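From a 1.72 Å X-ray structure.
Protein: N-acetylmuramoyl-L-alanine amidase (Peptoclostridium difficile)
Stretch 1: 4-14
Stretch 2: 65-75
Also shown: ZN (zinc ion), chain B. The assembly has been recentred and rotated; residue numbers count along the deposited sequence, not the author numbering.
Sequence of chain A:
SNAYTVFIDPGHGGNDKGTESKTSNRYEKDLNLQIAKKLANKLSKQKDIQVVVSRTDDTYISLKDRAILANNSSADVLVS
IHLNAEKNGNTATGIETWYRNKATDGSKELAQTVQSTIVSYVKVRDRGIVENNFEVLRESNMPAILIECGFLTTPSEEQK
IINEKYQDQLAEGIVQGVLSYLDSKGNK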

# COMPACT_ATOMS: atom_id res chain seq x y z
N TYR A 4 -3.99 -17.36 5.71
CA TYR A 4 -2.93 -16.37 5.61
C TYR A 4 -3.45 -15.07 6.19
O TYR A 4 -4.62 -14.73 5.99
N THR A 5 -2.60 -14.36 6.92
CA THR A 5 -2.98 -13.08 7.50
C THR A 5 -2.30 -11.97 6.70
O THR A 5 -1.08 -11.97 6.53
N VAL A 6 -3.10 -11.03 6.19
CA VAL A 6 -2.55 -9.89 5.46
C VAL A 6 -2.74 -8.65 6.33
O VAL A 6 -3.87 -8.33 6.71
N PHE A 7 -1.64 -7.97 6.65
CA PHE A 7 -1.70 -6.75 7.46
C PHE A 7 -1.68 -5.56 6.50
O PHE A 7 -0.74 -5.40 5.72
N ILE A 8 -2.73 -4.74 6.56
CA ILE A 8 -2.84 -3.58 5.68
C ILE A 8 -2.55 -2.32 6.51
O ILE A 8 -3.15 -2.12 7.56
N ASP A 9 -1.63 -1.49 6.03
CA ASP A 9 -1.22 -0.30 6.76
C ASP A 9 -1.52 0.97 5.94
O ASP A 9 -0.73 1.36 5.06
N PRO A 10 -2.65 1.64 6.21
CA PRO A 10 -2.92 2.89 5.50
C PRO A 10 -2.01 3.99 6.05
O PRO A 10 -2.12 4.35 7.22
N GLY A 11 -1.12 4.52 5.21
CA GLY A 11 -0.10 5.43 5.69
C GLY A 11 -0.66 6.69 6.32
O GLY A 11 -1.74 7.16 5.94
N HIS A 12 0.08 7.22 7.28
CA HIS A 12 -0.27 8.48 7.94
C HIS A 12 -1.57 8.35 8.74
O HIS A 12 -2.03 7.24 9.00
N GLY A 13 -2.16 9.47 9.16
CA GLY A 13 -3.34 9.40 10.01
C GLY A 13 -3.29 10.41 11.13
O GLY A 13 -2.21 10.75 11.63
N GLY A 14 -4.47 10.90 11.52
CA GLY A 14 -4.59 11.84 12.61
C GLY A 14 -3.81 13.10 12.30
O GLY A 14 -3.95 13.68 11.23
N ASP A 65 5.17 1.89 16.00
CA ASP A 65 3.95 1.18 16.39
C ASP A 65 3.37 0.34 15.25
O ASP A 65 2.86 -0.75 15.51
N ARG A 66 3.43 0.82 14.01
CA ARG A 66 2.91 0.04 12.89
C ARG A 66 3.65 -1.28 12.73
O ARG A 66 3.04 -2.33 12.51
N ALA A 67 4.98 -1.23 12.85
CA ALA A 67 5.77 -2.45 12.73
C ALA A 67 5.49 -3.38 13.90
O ALA A 67 5.43 -4.60 13.75
N ILE A 68 5.30 -2.81 15.09
CA ILE A 68 4.96 -3.62 16.25
C ILE A 68 3.62 -4.32 16.04
O ILE A 68 3.50 -5.53 16.25
N LEU A 69 2.61 -3.56 15.61
CA LEU A 69 1.29 -4.14 15.35
C LEU A 69 1.37 -5.25 14.31
O LEU A 69 0.79 -6.31 14.50
N ALA A 70 2.08 -4.99 13.21
CA ALA A 70 2.25 -6.00 12.16
C ALA A 70 2.90 -7.26 12.73
O ALA A 70 2.42 -8.38 12.50
N ASN A 71 3.99 -7.07 13.47
CA ASN A 71 4.72 -8.20 14.03
C ASN A 71 3.87 -9.00 15.01
O ASN A 71 3.84 -10.23 14.95
N ASN A 72 3.17 -8.30 15.91
CA ASN A 72 2.32 -8.98 16.87
C ASN A 72 1.15 -9.72 16.22
O ASN A 72 0.60 -10.65 16.80
N SER A 73 0.75 -9.29 15.03
CA SER A 73 -0.38 -9.93 14.36
C SER A 73 0.07 -11.20 13.65
O SER A 73 -0.76 -11.95 13.13
N SER A 74 1.38 -11.45 13.66
CA SER A 74 1.99 -12.59 12.96
C SER A 74 1.51 -12.68 11.51
O SER A 74 1.23 -13.77 11.00
N ALA A 75 1.42 -11.52 10.86
CA ALA A 75 0.97 -11.46 9.47
C ALA A 75 1.91 -12.24 8.56
O ALA A 75 3.11 -12.35 8.85

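Strand 4-10 and the helix beginning before Asp65 run nearly antiparallel, with 167° between their N-to-C directions and a closest axial approach of 9.3 Å. Strand alternation sets which side chains enter the contact: the CA-to-CB bonds of Thr5, Phe7 and Asp9 point toward stretch 2, whereas Val6 points away and Ile8 lies out of reach. Tyr4 starts sideways, but in its m rotamer the ring leads away and touches nothing across the gap.

Thr5 meets the chain just after the helix, where its CA lies 4.7 Å from the CA of Ala75. With chi1 m, it places CG2 4.1 Å from Ala75 CB and 4.2 Å from Ser73 O, contacts that are van der Waals in character. The backbone is closer still, Thr5 O lying 3.6 Å from Ala75 CA.

Phe7 is the apolar centre of the contact. Its chi1 of -173° (t) and chi2 of -86° carry the ring to the helix, where Ala70 CA sits 3.7 Å from the ring centroid and only 15° off the ring normal, the geometry of a CH-pi contact over the face. Further packing comes from Phe7 CZ against Leu69 CB at 3.8 Å, Phe7 CD1 against Ala70 CB at 3.9 Å, and Phe7 CB against Ala75 CB at 3.7 Å. Ser73, chi1 p, also approaches, with its OG 3.6 Å from Phe7 CD2; that hydroxyl donates to Ala70 O at 2.6 Å, so its proton is used within its own stretch.

Asp9 (chi1 t) opens the polar end. Arg66 CB points sideways, but chi1 m followed by t at chi2 and chi3 extends the side chain so that its guanidinium reaches the strand end and following loop. Arg66 NH1 donates to Asp9 OD1 at 2.7 Å (143°), a hydrogen bond within a salt bridge, and to Pro10 O at 2.9 Å (157°). The CA-to-CB bond of Pro10 points away, and it is the carbonyl O that meets Arg66. Gly11 CA lies 3.7 Å from Arg66 NH1.

His12 divides its roles. Its carbonyl O accepts from Arg66 NH2 at 2.8 Å (164°), while its CA-to-CB bond points away from stretch 2, and the side chain, chi1 m, binds the zinc ion through NE2 at 2.1 Å, alongside ligands elsewhere in the structure. Gly13 extends the polar network through water 1, which lies 3.0 Å from Gly13 O, within hydrogen-bonding reach, and accepts a weak hydrogen bond from Arg66 NH2 at 2.9 Å. Gly14 makes no contact.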

# COMPACT_ATOMS: atom_id res chain seq x y z
CB TYR A 4 -2.51 -16.12 4.16
CG TYR A 4 -1.96 -17.33 3.45
CD1 TYR A 4 -0.60 -17.62 3.49
CD2 TYR A 4 -2.79 -18.18 2.73
CE1 TYR A 4 -0.09 -18.72 2.83
CE2 TYR A 4 -2.28 -19.29 2.07
CZ TYR A 4 -0.93 -19.55 2.12
OH TYR A 4 -0.42 -20.65 1.46
CB THR A 5 -2.55 -12.98 8.98
OG1 THR A 5 -3.26 -13.97 9.74
CG2 THR A 5 -2.87 -11.60 9.53
CB VAL A 6 -3.26 -9.70 4.12
CG1 VAL A 6 -2.66 -8.52 3.34
CG2 VAL A 6 -3.14 -10.99 3.30
CB PHE A 7 -0.50 -6.69 8.40
CG PHE A 7 -0.54 -5.56 9.39
CD1 PHE A 7 -0.06 -4.30 9.05
CD2 PHE A 7 -1.06 -5.75 10.67
CE1 PHE A 7 -0.09 -3.26 9.96
CE2 PHE A 7 -1.09 -4.71 11.58
CZ PHE A 7 -0.60 -3.47 11.23
CB ILE A 8 -4.24 -3.45 5.08
CG1 ILE A 8 -4.60 -4.68 4.24
CG2 ILE A 8 -4.34 -2.19 4.21
CD1 ILE A 8 -3.65 -4.94 3.08
CB ASP A 9 0.28 -0.36 7.07
CG ASP A 9 0.80 0.91 7.70
OD1 ASP A 9 0.17 1.39 8.68
OD2 ASP A 9 1.81 1.45 7.22
CB PRO A 10 -4.39 3.20 5.85
CG PRO A 10 -4.90 2.02 6.70
CD PRO A 10 -3.67 1.31 7.23
CB HIS A 12 -0.29 9.62 6.91
CG HIS A 12 0.93 9.65 6.05
ND1 HIS A 12 2.11 10.23 6.46
CD2 HIS A 12 1.17 9.15 4.81
CE1 HIS A 12 3.02 10.10 5.51
NE2 HIS A 12 2.48 9.44 4.50
CB ASP A 65 2.90 2.15 16.95
CG ASP A 65 3.16 2.52 18.40
OD1 ASP A 65 4.17 2.06 18.98
OD2 ASP A 65 2.35 3.29 18.99
CB ARG A 66 2.95 0.84 11.58
CG ARG A 66 2.03 2.04 11.63
CD ARG A 66 2.33 3.06 10.54
NE ARG A 66 1.62 4.32 10.80
CZ ARG A 66 0.55 4.74 10.12
NH1 ARG A 66 0.05 4.02 9.12
NH2 ARG A 66 -0.02 5.90 10.45
CB ALA A 67 7.26 -2.12 12.64
CB ILE A 68 4.95 -2.79 17.54
CG1 ILE A 68 6.39 -2.45 17.96
CG2 ILE A 68 4.26 -3.55 18.69
CD1 ILE A 68 6.46 -1.49 19.12
CB LEU A 69 0.30 -3.06 14.87
CG LEU A 69 -0.07 -2.01 15.92
CD1 LEU A 69 -0.80 -0.84 15.28
CD2 LEU A 69 -0.90 -2.64 17.06
CB ALA A 70 3.08 -5.45 10.99
CB ASN A 71 6.03 -7.73 14.68
CG ASN A 71 7.05 -7.26 13.66
OD1 ASN A 71 6.98 -7.62 12.48
ND2 ASN A 71 8.02 -6.47 14.11
CB ASN A 72 1.79 -7.99 17.91
CG ASN A 72 2.88 -7.47 18.83
OD1 ASN A 72 4.01 -7.94 18.80
ND2 ASN A 72 2.52 -6.51 19.68
CB SER A 73 -0.99 -8.98 13.33
OG SER A 73 -0.12 -8.82 12.22
CB SER A 74 1.71 -13.89 13.71
OG SER A 74 2.17 -13.81 15.05
CB ALA A 75 0.90 -10.02 9.00
ZN ZN B . 3.09 8.71 2.60
O HOH W 1 -0.14 8.55 11.69